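Local atomic coordinates of probable fatty acyl-CoA transferase Rv3272 (Mycobacterium tuberculosis, PDB entry 5YX6), a protein that binds fatty acyl-CoAs of varying chain length, palmitoyl-CoA most tightly, and probably acts in fatty acid metabolism as a family III CoA transferase. Residues A[124-129]-A[187-192]; A[269-274]-A[293-298]; A[308-311]-A[317-320]. One frame throughout, in Å; residues are numbered along the deposited sequence.

Interaction 1: A[124-129]-A[187-192]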
ATOM      1  N   ASN A 124      27.554  -3.423 -11.973  1.00 33.86           N
ATOM      2  CA  ASN A 124      27.018  -3.122 -10.651  1.00 36.09           C
ATOM      3  C   ASN A 124      25.639  -2.466 -10.716  1.00 33.21           C
ATOM      4  O   ASN A 124      25.067  -2.099  -9.692  1.00 32.83           O
ATOM      5  CB  ASN A 124      27.983  -2.229  -9.863  1.00 33.97           C
ATOM      6  CG  ASN A 124      29.221  -2.971  -9.383  1.00 40.10           C
ATOM      7  OD1 ASN A 124      29.184  -4.180  -9.150  1.00 44.47           O
ATOM      8  ND2 ASN A 124      30.315  -2.245  -9.212  1.00 42.18           N
ATOM      9  N   LEU A 125      25.113  -2.322 -11.925  1.00 32.76           N
ATOM     10  CA  LEU A 125      23.852  -1.620 -12.125  1.00 33.15           C
ATOM     11  C   LEU A 125      22.623  -2.458 -11.770  1.00 28.32           C
ATOM     12  O   LEU A 125      22.426  -3.562 -12.273  1.00 29.92           O
ATOM     13  CB  LEU A 125      23.736  -1.136 -13.568  1.00 32.88           C
ATOM     14  CG  LEU A 125      22.493  -0.291 -13.834  1.00 34.33           C
ATOM     15  CD1 LEU A 125      22.552   0.984 -13.017  1.00 34.64           C
ATOM     16  CD2 LEU A 125      22.393   0.025 -15.306  1.00 35.89           C
ATOM     17  N   ILE A 126      21.801  -1.901 -10.892  1.00 26.58           N
ATOM     18  CA  ILE A 126      20.513  -2.473 -10.561  1.00 27.59           C
ATOM     19  C   ILE A 126      19.462  -1.866 -11.488  1.00 27.07           C
ATOM     20  O   ILE A 126      19.435  -0.652 -11.706  1.00 29.28           O
ATOM     21  CB  ILE A 126      20.183  -2.234  -9.080  1.00 28.81           C
ATOM     22  CG1 ILE A 126      21.104  -3.104  -8.227  1.00 25.91           C
ATOM     23  CG2 ILE A 126      18.721  -2.536  -8.778  1.00 24.55           C
ATOM     24  CD1 ILE A 126      21.358  -2.574  -6.860  1.00 28.50           C
ATOM     25  N   TYR A 127      18.640  -2.723 -12.079  1.00 27.06           N
ATOM     26  CA  TYR A 127      17.649  -2.299 -13.063  1.00 29.33           C
ATOM     27  C   TYR A 127      16.240  -2.603 -12.560  1.00 27.93           C
ATOM     28  O   TYR A 127      15.915  -3.754 -12.318  1.00 29.45           O
ATOM     29  CB  TYR A 127      17.906  -3.008 -14.394  1.00 28.98           C
ATOM     30  CG  TYR A 127      17.351  -2.318 -15.613  1.00 34.66           C
ATOM     31  CD1 TYR A 127      15.992  -2.363 -15.908  1.00 31.97           C
ATOM     32  CD2 TYR A 127      18.191  -1.647 -16.491  1.00 34.85           C
ATOM     33  CE1 TYR A 127      15.488  -1.742 -17.037  1.00 34.23           C
ATOM     34  CE2 TYR A 127      17.698  -1.022 -17.616  1.00 32.53           C
ATOM     35  CZ  TYR A 127      16.349  -1.074 -17.888  1.00 40.03           C
ATOM     36  OH  TYR A 127      15.863  -0.451 -19.018  1.00 41.14           O
ATOM     37  N   ALA A 128      15.411  -1.579 -12.391  1.00 27.53           N
ATOM     38  CA  ALA A 128      14.086  -1.773 -11.810  1.00 29.21           C
ATOM     39  C   ALA A 128      12.952  -1.346 -12.747  1.00 31.65           C
ATOM     40  O   ALA A 128      12.941  -0.218 -13.230  1.00 32.29           O
ATOM     41  CB  ALA A 128      13.987  -1.024 -10.478  1.00 24.62           C
ATOM     42  N   ARG A 129      12.000  -2.247 -12.990  1.00 30.80           N
ATOM     43  CA  ARG A 129      10.881  -1.992 -13.905  1.00 30.16           C
ATOM     44  C   ARG A 129       9.516  -2.000 -13.216  1.00 33.50           C
ATOM     45  O   ARG A 129       9.152  -2.961 -12.535  1.00 32.52           O
ATOM     46  CB  ARG A 129      10.886  -3.015 -15.039  1.00 33.01           C
ATOM     47  CG  ARG A 129      12.290  -3.364 -15.496  1.00 30.70           C
ATOM     48  CD  ARG A 129      12.310  -4.166 -16.777  1.00 31.64           C
ATOM     49  NE  ARG A 129      11.958  -3.357 -17.938  1.00 38.23           N
ATOM     50  CZ  ARG A 129      12.164  -3.737 -19.190  1.00 39.59           C
ATOM     51  NH1 ARG A 129      11.820  -2.940 -20.193  1.00 46.03           N
ATOM     52  NH2 ARG A 129      12.732  -4.910 -19.436  1.00 39.00           N
ATOM     53  N   LEU A 187      15.583  -1.356  -2.525  1.00 27.70           N
ATOM     54  CA  LEU A 187      16.357  -1.475  -1.296  1.00 23.44           C
ATOM     55  C   LEU A 187      16.904  -2.893  -1.118  1.00 27.92           C
ATOM     56  O   LEU A 187      18.081  -3.081  -0.775  1.00 29.52           O
ATOM     57  CB  LEU A 187      15.499  -1.085  -0.102  1.00 26.17           C
ATOM     58  CG  LEU A 187      15.563   0.323   0.495  1.00 31.25           C
ATOM     59  CD1 LEU A 187      16.366   1.293  -0.345  1.00 23.81           C
ATOM     60  CD2 LEU A 187      14.153   0.861   0.773  1.00 25.59           C
ATOM     61  N   ALA A 188      16.058  -3.886  -1.377  1.00 23.69           N
ATOM     62  CA  ALA A 188      16.482  -5.279  -1.306  1.00 26.23           C
ATOM     63  C   ALA A 188      17.628  -5.528  -2.282  1.00 29.60           C
ATOM     64  O   ALA A 188      18.633  -6.150  -1.928  1.00 28.72           O
ATOM     65  CB  ALA A 188      15.316  -6.214  -1.594  1.00 25.47           C
ATOM     66  N   ALA A 189      17.486  -5.010  -3.499  1.00 25.82           N
ATOM     67  CA  ALA A 189      18.516  -5.170  -4.518  1.00 27.47           C
ATOM     68  C   ALA A 189      19.844  -4.519  -4.111  1.00 27.71           C
ATOM     69  O   ALA A 189      20.903  -5.092  -4.320  1.00 25.24           O
ATOM     70  CB  ALA A 189      18.035  -4.599  -5.838  1.00 22.38           C
ATOM     71  N   LEU A 190      19.779  -3.322  -3.539  1.00 27.82           N
ATOM     72  CA  LEU A 190      20.967  -2.625  -3.066  1.00 28.32           C
ATOM     73  C   LEU A 190      21.685  -3.425  -1.976  1.00 28.82           C
ATOM     74  O   LEU A 190      22.912  -3.425  -1.897  1.00 28.49           O
ATOM     75  CB  LEU A 190      20.595  -1.239  -2.541  1.00 23.51           C
ATOM     76  CG  LEU A 190      20.241  -0.217  -3.621  1.00 28.36           C
ATOM     77  CD1 LEU A 190      19.668   1.035  -2.973  1.00 26.79           C
ATOM     78  CD2 LEU A 190      21.453   0.121  -4.499  1.00 30.57           C
ATOM     79  N   LEU A 191      20.905  -4.094  -1.135  1.00 28.26           N
ATOM     80  CA  LEU A 191      21.446  -4.915  -0.060  1.00 30.39           C
ATOM     81  C   LEU A 191      22.057  -6.181  -0.634  1.00 32.94           C
ATOM     82  O   LEU A 191      23.129  -6.609  -0.215  1.00 32.94           O
ATOM     83  CB  LEU A 191      20.348  -5.268   0.931  1.00 22.17           C
ATOM     84  CG  LEU A 191      20.620  -5.650   2.382  1.00 33.56           C
ATOM     85  CD1 LEU A 191      21.713  -4.819   3.048  1.00 28.58           C
ATOM     86  CD2 LEU A 191      19.301  -5.514   3.130  1.00 31.16           C
ATOM     87  N   HIS A 192      21.376  -6.750  -1.624  1.00 30.24           N
ATOM     88  CA  HIS A 192      21.844  -7.956  -2.299  1.00 33.16           C
ATOM     89  C   HIS A 192      23.221  -7.678  -2.877  1.00 29.53           C
ATOM     90  O   HIS A 192      24.146  -8.472  -2.727  1.00 32.30           O
ATOM     91  CB  HIS A 192      20.861  -8.367  -3.406  1.00 32.58           C
ATOM     92  CG  HIS A 192      20.987  -9.788  -3.865  1.00 29.21           C
ATOM     93  ND1 HIS A 192      21.441 -10.806  -3.051  1.00 31.33           N
ATOM     94  CD2 HIS A 192      20.707 -10.365  -5.058  1.00 29.70           C
ATOM     95  CE1 HIS A 192      21.432 -11.942  -3.721  1.00 28.62           C
ATOM     96  NE2 HIS A 192      20.991 -11.702  -4.945  1.00 28.19           N
TER
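Strand 126-131 runs past helix 173-196 with its start closest to the helix, where the CA atoms of Ile126 and Ala189 stand 6.9 Å apart. Ile126 fills the gap from the strand side, and its two branches do different jobs. The methyl CG2 meets the methyl of Ala189, with 3.7 Å between Ile126 CG2 and Ala189 CB. The longer arm points in at the helix and brings Ile126 CD1 to 3.6 Å from Leu190 CD2. That same CD1 also lies 3.6 Å from Ala189 O, so the methyl sits against both the backbone of one residue and the side chain of the next. The first torsion of Ile126 (chi1 -71°) sets CG2 anti to the backbone N and CG1 beside it; CG2 thereby rests on Ala189, while the CG1 arm reaches both Ala189 O and Leu190. Ala189 points its methyl toward the strand. Leu190 comes in from the flank, chiefly through its CD2 branch, its side chain crossing that of Ile126 at about a right angle.

This is a helix packed on the parallel beta sheet of the large Rossmann-fold domain, where strand 126-131 lies between strands 98-101 and 201-205. Backbone bonds from Ile126 to Asp97 and Val99, and from Tyr127 to Asp200 and Val202, tie it to both neighbours. Leu190 also touches Val98 of the adjoining strand and Leu191 of the second subunit, while the ring of His192 meets Phe372 of that subunit edge-to-face. Just ahead of the strand, Arg193 NH1 donates to Asn124 O; both residues belong to the benzamidine pocket.

Interaction 2: A[269-274]-A[293-298]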
ATOM      1  N   LYS A 269     -13.693  -9.822  26.147  1.00 42.13           N
ATOM      2  CA  LYS A 269     -13.501  -8.750  27.127  1.00 40.18           C
ATOM      3  C   LYS A 269     -14.024  -7.411  26.607  1.00 35.91           C
ATOM      4  O   LYS A 269     -14.586  -6.622  27.359  1.00 36.60           O
ATOM      5  CB  LYS A 269     -12.023  -8.614  27.509  1.00 41.60           C
ATOM      6  N   HIS A 270     -13.828  -7.151  25.318  1.00 35.64           N
ATOM      7  CA  HIS A 270     -14.275  -5.890  24.728  1.00 36.19           C
ATOM      8  C   HIS A 270     -15.787  -5.853  24.519  1.00 34.55           C
ATOM      9  O   HIS A 270     -16.449  -4.857  24.819  1.00 29.61           O
ATOM     10  CB  HIS A 270     -13.572  -5.668  23.399  1.00 40.29           C
ATOM     11  CG  HIS A 270     -12.101  -5.451  23.531  1.00 42.30           C
ATOM     12  ND1 HIS A 270     -11.255  -5.419  22.446  1.00 42.04           N
ATOM     13  CD2 HIS A 270     -11.329  -5.236  24.622  1.00 48.02           C
ATOM     14  CE1 HIS A 270     -10.020  -5.204  22.862  1.00 48.06           C
ATOM     15  NE2 HIS A 270     -10.036  -5.092  24.179  1.00 50.60           N
ATOM     16  N   TRP A 271     -16.322  -6.957  24.012  1.00 33.02           N
ATOM     17  CA  TRP A 271     -17.752  -7.107  23.812  1.00 36.87           C
ATOM     18  C   TRP A 271     -18.544  -6.905  25.117  1.00 38.38           C
ATOM     19  O   TRP A 271     -19.515  -6.143  25.150  1.00 35.77           O
ATOM     20  CB  TRP A 271     -18.041  -8.491  23.223  1.00 37.13           C
ATOM     21  CG  TRP A 271     -19.464  -8.914  23.358  1.00 38.76           C
ATOM     22  CD1 TRP A 271     -19.946  -9.920  24.144  1.00 40.38           C
ATOM     23  CD2 TRP A 271     -20.593  -8.367  22.667  1.00 43.01           C
ATOM     24  NE1 TRP A 271     -21.308 -10.021  24.002  1.00 45.66           N
ATOM     25  CE2 TRP A 271     -21.731  -9.084  23.095  1.00 45.53           C
ATOM     26  CE3 TRP A 271     -20.754  -7.333  21.738  1.00 37.54           C
ATOM     27  CZ2 TRP A 271     -23.013  -8.802  22.623  1.00 43.96           C
ATOM     28  CZ3 TRP A 271     -22.028  -7.058  21.267  1.00 39.32           C
ATOM     29  CH2 TRP A 271     -23.142  -7.787  21.717  1.00 41.57           C
ATOM     30  N   GLN A 272     -18.107  -7.562  26.193  1.00 36.45           N
ATOM     31  CA  GLN A 272     -18.796  -7.443  27.475  1.00 39.77           C
ATOM     32  C   GLN A 272     -18.726  -6.000  27.933  1.00 35.41           C
ATOM     33  O   GLN A 272     -19.739  -5.377  28.245  1.00 33.06           O
ATOM     34  CB  GLN A 272     -18.186  -8.391  28.516  1.00 36.76           C
ATOM     35  CG  GLN A 272     -18.448  -9.866  28.210  1.00 41.12           C
ATOM     36  CD  GLN A 272     -17.508 -10.829  28.934  1.00 56.11           C
ATOM     37  OE1 GLN A 272     -16.788 -10.450  29.865  1.00 51.07           O
ATOM     38  NE2 GLN A 272     -17.498 -12.083  28.484  1.00 57.31           N
ATOM     39  N   LYS A 273     -17.518  -5.460  27.890  1.00 34.31           N
ATOM     40  CA  LYS A 273     -17.276  -4.068  28.227  1.00 35.30           C
ATOM     41  C   LYS A 273     -18.257  -3.152  27.468  1.00 36.42           C
ATOM     42  O   LYS A 273     -18.910  -2.284  28.069  1.00 34.48           O
ATOM     43  CB  LYS A 273     -15.830  -3.732  27.876  1.00 31.73           C
ATOM     44  CG  LYS A 273     -14.990  -3.068  28.935  1.00 37.93           C
ATOM     45  CD  LYS A 273     -13.585  -2.889  28.357  1.00 42.02           C
ATOM     46  CE  LYS A 273     -12.591  -2.363  29.358  1.00 43.11           C
ATOM     47  NZ  LYS A 273     -11.231  -2.326  28.754  1.00 53.38           N
ATOM     48  N   LEU A 274     -18.375  -3.376  26.157  1.00 31.88           N
ATOM     49  CA  LEU A 274     -19.258  -2.586  25.305  1.00 29.16           C
ATOM     50  C   LEU A 274     -20.718  -2.636  25.771  1.00 30.08           C
ATOM     51  O   LEU A 274     -21.349  -1.598  25.963  1.00 30.11           O
ATOM     52  CB  LEU A 274     -19.151  -3.059  23.855  1.00 30.06           C
ATOM     53  CG  LEU A 274     -20.089  -2.355  22.875  1.00 26.01           C
ATOM     54  CD1 LEU A 274     -19.681  -0.900  22.750  1.00 31.00           C
ATOM     55  CD2 LEU A 274     -20.076  -3.025  21.513  1.00 25.58           C
ATOM     56  N   ARG A 293     -19.564 -16.610  17.529  1.00 64.19           N
ATOM     57  CA  ARG A 293     -20.084 -17.228  16.313  1.00 62.77           C
ATOM     58  C   ARG A 293     -21.549 -16.847  16.137  1.00 62.56           C
ATOM     59  O   ARG A 293     -22.018 -16.643  15.016  1.00 64.79           O
ATOM     60  CB  ARG A 293     -19.929 -18.750  16.361  1.00 56.27           C
ATOM     61  N   SER A 294     -22.261 -16.730  17.257  1.00 64.34           N
ATOM     62  CA  SER A 294     -23.657 -16.305  17.245  1.00 61.51           C
ATOM     63  C   SER A 294     -23.755 -14.872  16.750  1.00 60.41           C
ATOM     64  O   SER A 294     -24.686 -14.517  16.029  1.00 60.66           O
ATOM     65  CB  SER A 294     -24.282 -16.431  18.632  1.00 56.44           C
ATOM     66  OG  SER A 294     -24.213 -17.766  19.096  1.00 64.84           O
ATOM     67  N   ARG A 295     -22.792 -14.051  17.151  1.00 59.01           N
ATOM     68  CA  ARG A 295     -22.760 -12.660  16.727  1.00 55.31           C
ATOM     69  C   ARG A 295     -22.615 -12.565  15.211  1.00 59.95           C
ATOM     70  O   ARG A 295     -23.176 -11.666  14.592  1.00 60.92           O
ATOM     71  CB  ARG A 295     -21.632 -11.893  17.429  1.00 55.87           C
ATOM     72  CG  ARG A 295     -21.856 -11.711  18.926  1.00 52.89           C
ATOM     73  CD  ARG A 295     -21.072 -10.526  19.484  1.00 46.87           C
ATOM     74  NE  ARG A 295     -19.668 -10.826  19.765  1.00 48.77           N
ATOM     75  CZ  ARG A 295     -19.241 -11.441  20.868  1.00 50.68           C
ATOM     76  NH1 ARG A 295     -20.111 -11.838  21.791  1.00 47.80           N
ATOM     77  NH2 ARG A 295     -17.944 -11.665  21.048  1.00 48.79           N
ATOM     78  N   SER A 296     -21.855 -13.476  14.611  1.00 60.77           N
ATOM     79  CA  SER A 296     -21.693 -13.472  13.161  1.00 59.36           C
ATOM     80  C   SER A 296     -22.964 -13.938  12.443  1.00 62.83           C
ATOM     81  O   SER A 296     -23.416 -13.289  11.501  1.00 62.17           O
ATOM     82  CB  SER A 296     -20.508 -14.343  12.750  1.00 61.61           C
ATOM     83  OG  SER A 296     -19.286 -13.782  13.203  1.00 63.65           O
ATOM     84  N   ILE A 297     -23.547 -15.046  12.898  1.00 62.10           N
ATOM     85  CA  ILE A 297     -24.768 -15.570  12.287  1.00 58.19           C
ATOM     86  C   ILE A 297     -25.919 -14.581  12.445  1.00 61.70           C
ATOM     87  O   ILE A 297     -26.656 -14.323  11.495  1.00 65.56           O
ATOM     88  CB  ILE A 297     -25.175 -16.931  12.883  1.00 54.46           C
ATOM     89  N   ASN A 298     -26.069 -14.028  13.645  1.00 60.15           N
ATOM     90  CA  ASN A 298     -27.159 -13.098  13.934  1.00 57.29           C
ATOM     91  C   ASN A 298     -26.675 -11.655  13.861  1.00 55.18           C
ATOM     92  O   ASN A 298     -27.077 -10.809  14.663  1.00 51.85           O
ATOM     93  CB  ASN A 298     -27.760 -13.380  15.313  1.00 58.53           C
ATOM     94  CG  ASN A 298     -28.163 -14.831  15.487  1.00 59.60           C
ATOM     95  OD1 ASN A 298     -28.725 -15.442  14.579  1.00 66.51           O
ATOM     96  ND2 ASN A 298     -27.855 -15.398  16.647  1.00 58.23           N
TER
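Trp271 and Arg295 make this contact by themselves, the guanidinium of Arg295 lying on one face of the indole with the two planes 25° apart. The tight part is at the pyrrole side of the ring. Arg295 CZ sits 3.6 Å from the centroid of the Trp271 five-membered ring, a cation-pi contact almost directly above the face, and Arg295 NH1 approaches Trp271 CD1 to 3.0 Å. The methylene just before the guanidinium takes the other half of the indole: Arg295 CD stands 3.7 Å from the centroid of the six-membered ring in a CH-pi contact. A bend at chi3 (-81°) lets CD and the guanidinium lie over neighbouring rings of the same face.

The pair bridges helices 268-277 and 292-297, probably in the small domain that a flexible linker joins to the Rossmann-fold domain, and Leu302 of helix 299-310 touches both side chains. Three backbone carbonyls fix how the guanidinium is turned: NE donates to Gln249 O, NH1 to Phe289 O and NH2 to Tyr266 O, so its hydrogen bonds run to the main chain while the indole takes its face. Even at the stack the backbones are 10.3 Å apart, CA of Trp271 to CA of Arg295, so the two long side chains span the gap. Ser296 and Ile297, farther along the second helix, are exposed to solvent.

Interaction 3: A[308-311]-A[317-320]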
ATOM      1  N   LEU A 308     -30.276   0.870  18.617  1.00 33.62           N
ATOM      2  CA  LEU A 308     -31.291   1.268  19.604  1.00 35.72           C
ATOM      3  C   LEU A 308     -30.627   1.881  20.834  1.00 34.24           C
ATOM      4  O   LEU A 308     -31.043   2.930  21.318  1.00 33.06           O
ATOM      5  CB  LEU A 308     -32.167   0.079  20.012  1.00 35.99           C
ATOM      6  CG  LEU A 308     -33.237  -0.319  18.984  1.00 39.92           C
ATOM      7  CD1 LEU A 308     -33.964  -1.587  19.406  1.00 46.65           C
ATOM      8  CD2 LEU A 308     -34.226   0.810  18.731  1.00 36.93           C
ATOM      9  N   ALA A 309     -29.549   1.256  21.297  1.00 36.93           N
ATOM     10  CA  ALA A 309     -28.843   1.740  22.481  1.00 34.09           C
ATOM     11  C   ALA A 309     -27.991   2.974  22.201  1.00 36.80           C
ATOM     12  O   ALA A 309     -27.925   3.883  23.032  1.00 34.33           O
ATOM     13  CB  ALA A 309     -27.975   0.631  23.064  1.00 32.42           C
ATOM     14  N   LEU A 310     -27.350   3.017  21.032  1.00 35.09           N
ATOM     15  CA  LEU A 310     -26.461   4.132  20.695  1.00 34.62           C
ATOM     16  C   LEU A 310     -27.203   5.435  20.427  1.00 36.25           C
ATOM     17  O   LEU A 310     -26.596   6.506  20.359  1.00 36.47           O
ATOM     18  CB  LEU A 310     -25.589   3.768  19.494  1.00 37.50           C
ATOM     19  CG  LEU A 310     -24.582   2.660  19.790  1.00 40.07           C
ATOM     20  CD1 LEU A 310     -24.023   2.091  18.511  1.00 35.52           C
ATOM     21  CD2 LEU A 310     -23.479   3.195  20.687  1.00 35.65           C
ATOM     22  N   ALA A 311     -28.519   5.345  20.285  1.00 39.74           N
ATOM     23  CA  ALA A 311     -29.351   6.515  20.020  1.00 38.55           C
ATOM     24  C   ALA A 311     -29.328   7.568  21.139  1.00 39.99           C
ATOM     25  O   ALA A 311     -29.706   8.714  20.900  1.00 41.62           O
ATOM     26  CB  ALA A 311     -30.780   6.078  19.749  1.00 33.64           C
ATOM     27  N   GLU A 317     -19.690  11.844  21.658  1.00 37.03           N
ATOM     28  CA  GLU A 317     -19.815  11.452  23.060  1.00 39.02           C
ATOM     29  C   GLU A 317     -19.495   9.972  23.254  1.00 33.74           C
ATOM     30  O   GLU A 317     -18.796   9.606  24.194  1.00 34.88           O
ATOM     31  CB  GLU A 317     -21.212  11.767  23.585  1.00 36.18           C
ATOM     32  CG  GLU A 317     -21.472  13.252  23.752  1.00 44.31           C
ATOM     33  CD  GLU A 317     -22.964  13.585  23.878  1.00 59.75           C
ATOM     34  OE1 GLU A 317     -23.815  12.704  23.587  1.00 52.19           O
ATOM     35  OE2 GLU A 317     -23.280  14.736  24.263  1.00 61.57           O
ATOM     36  N   TRP A 318     -20.012   9.119  22.377  1.00 33.19           N
ATOM     37  CA  TRP A 318     -19.716   7.696  22.474  1.00 32.29           C
ATOM     38  C   TRP A 318     -18.223   7.412  22.251  1.00 36.26           C
ATOM     39  O   TRP A 318     -17.655   6.526  22.905  1.00 33.57           O
ATOM     40  CB  TRP A 318     -20.538   6.893  21.473  1.00 32.01           C
ATOM     41  CG  TRP A 318     -21.982   6.726  21.818  1.00 39.66           C
ATOM     42  CD1 TRP A 318     -23.054   7.135  21.074  1.00 35.61           C
ATOM     43  CD2 TRP A 318     -22.522   6.083  22.978  1.00 41.91           C
ATOM     44  NE1 TRP A 318     -24.224   6.794  21.704  1.00 39.33           N
ATOM     45  CE2 TRP A 318     -23.928   6.148  22.874  1.00 38.40           C
ATOM     46  CE3 TRP A 318     -21.955   5.459  24.095  1.00 36.06           C
ATOM     47  CZ2 TRP A 318     -24.773   5.609  23.841  1.00 39.99           C
ATOM     48  CZ3 TRP A 318     -22.799   4.927  25.057  1.00 38.50           C
ATOM     49  CH2 TRP A 318     -24.190   5.006  24.926  1.00 36.41           C
ATOM     50  N   VAL A 319     -17.593   8.161  21.341  1.00 28.73           N
ATOM     51  CA  VAL A 319     -16.175   7.958  21.063  1.00 32.98           C
ATOM     52  C   VAL A 319     -15.348   8.266  22.310  1.00 34.38           C
ATOM     53  O   VAL A 319     -14.496   7.474  22.721  1.00 34.17           O
ATOM     54  CB  VAL A 319     -15.673   8.843  19.897  1.00 34.28           C
ATOM     55  CG1 VAL A 319     -14.152   8.965  19.950  1.00 35.52           C
ATOM     56  CG2 VAL A 319     -16.133   8.290  18.547  1.00 29.27           C
ATOM     57  N   GLN A 320     -15.618   9.421  22.906  1.00 32.42           N
ATOM     58  CA  GLN A 320     -14.994   9.825  24.153  1.00 33.02           C
ATOM     59  C   GLN A 320     -15.162   8.766  25.253  1.00 36.28           C
ATOM     60  O   GLN A 320     -14.219   8.465  25.978  1.00 37.04           O
ATOM     61  CB  GLN A 320     -15.567  11.163  24.605  1.00 38.37           C
ATOM     62  CG  GLN A 320     -14.986  11.679  25.906  1.00 47.10           C
ATOM     63  CD  GLN A 320     -15.131  13.183  26.040  1.00 66.02           C
ATOM     64  OE1 GLN A 320     -15.666  13.850  25.145  1.00 68.71           O
ATOM     65  NE2 GLN A 320     -14.652  13.730  27.156  1.00 62.26           N
TER
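One hydrogen bond joins the two segments: Trp318 NE1 donates to Leu310 O over 2.7 Å, with an N-H...O angle of 150°. The bond is short but bent. The oxygen lies 19° out of the indole plane, and the donor is tilted 23° from the plane of the carbonyl. A second carbonyl, Ala309 O, makes an oblique van der Waals approach to the ring, 3.7 Å from Trp318 CZ2.

Apolar contact reinforces the bond through the same leucine. Leu310 CD2 stands 3.7 Å from the centroid of the Trp318 five-membered ring, a CH-pi contact nearly along the ring normal. The residue thus grips the indole twice, its carbonyl holding the N-H while a methyl presses on the face.

Together these contacts tie two consecutive helices joined by a short connection, the C-terminal part of helix 299-310 being held to the start of helix 315-324. From that connection Lys313 makes a cation-pi contact with the indole, and Glu317 OE1 accepts from Thr314 N. Trp318 also packs on Ile261 of strand 260-264.

How the interactions relate
Interactions 2 and 3 are neighbours: their centres lie about 17 Å apart and their nearest atoms about 6 Å, without touching. Helix 299-310 connects them, since it follows helix 292-297 directly in the chain, touches the stacked pair of interaction 2 through Leu302 and runs on to interaction 3. Interaction 1 belongs to the Rossmann-fold domain, its centre about 48 Å from that of interaction 2 and about 52 Å from that of interaction 3. Asn124 of its first segment lines the benzamidine pocket but takes no part in the contact, and its helix 173-196 also carries Asp175, the inferred nucleophile. All three contacts themselves lie away from these sites.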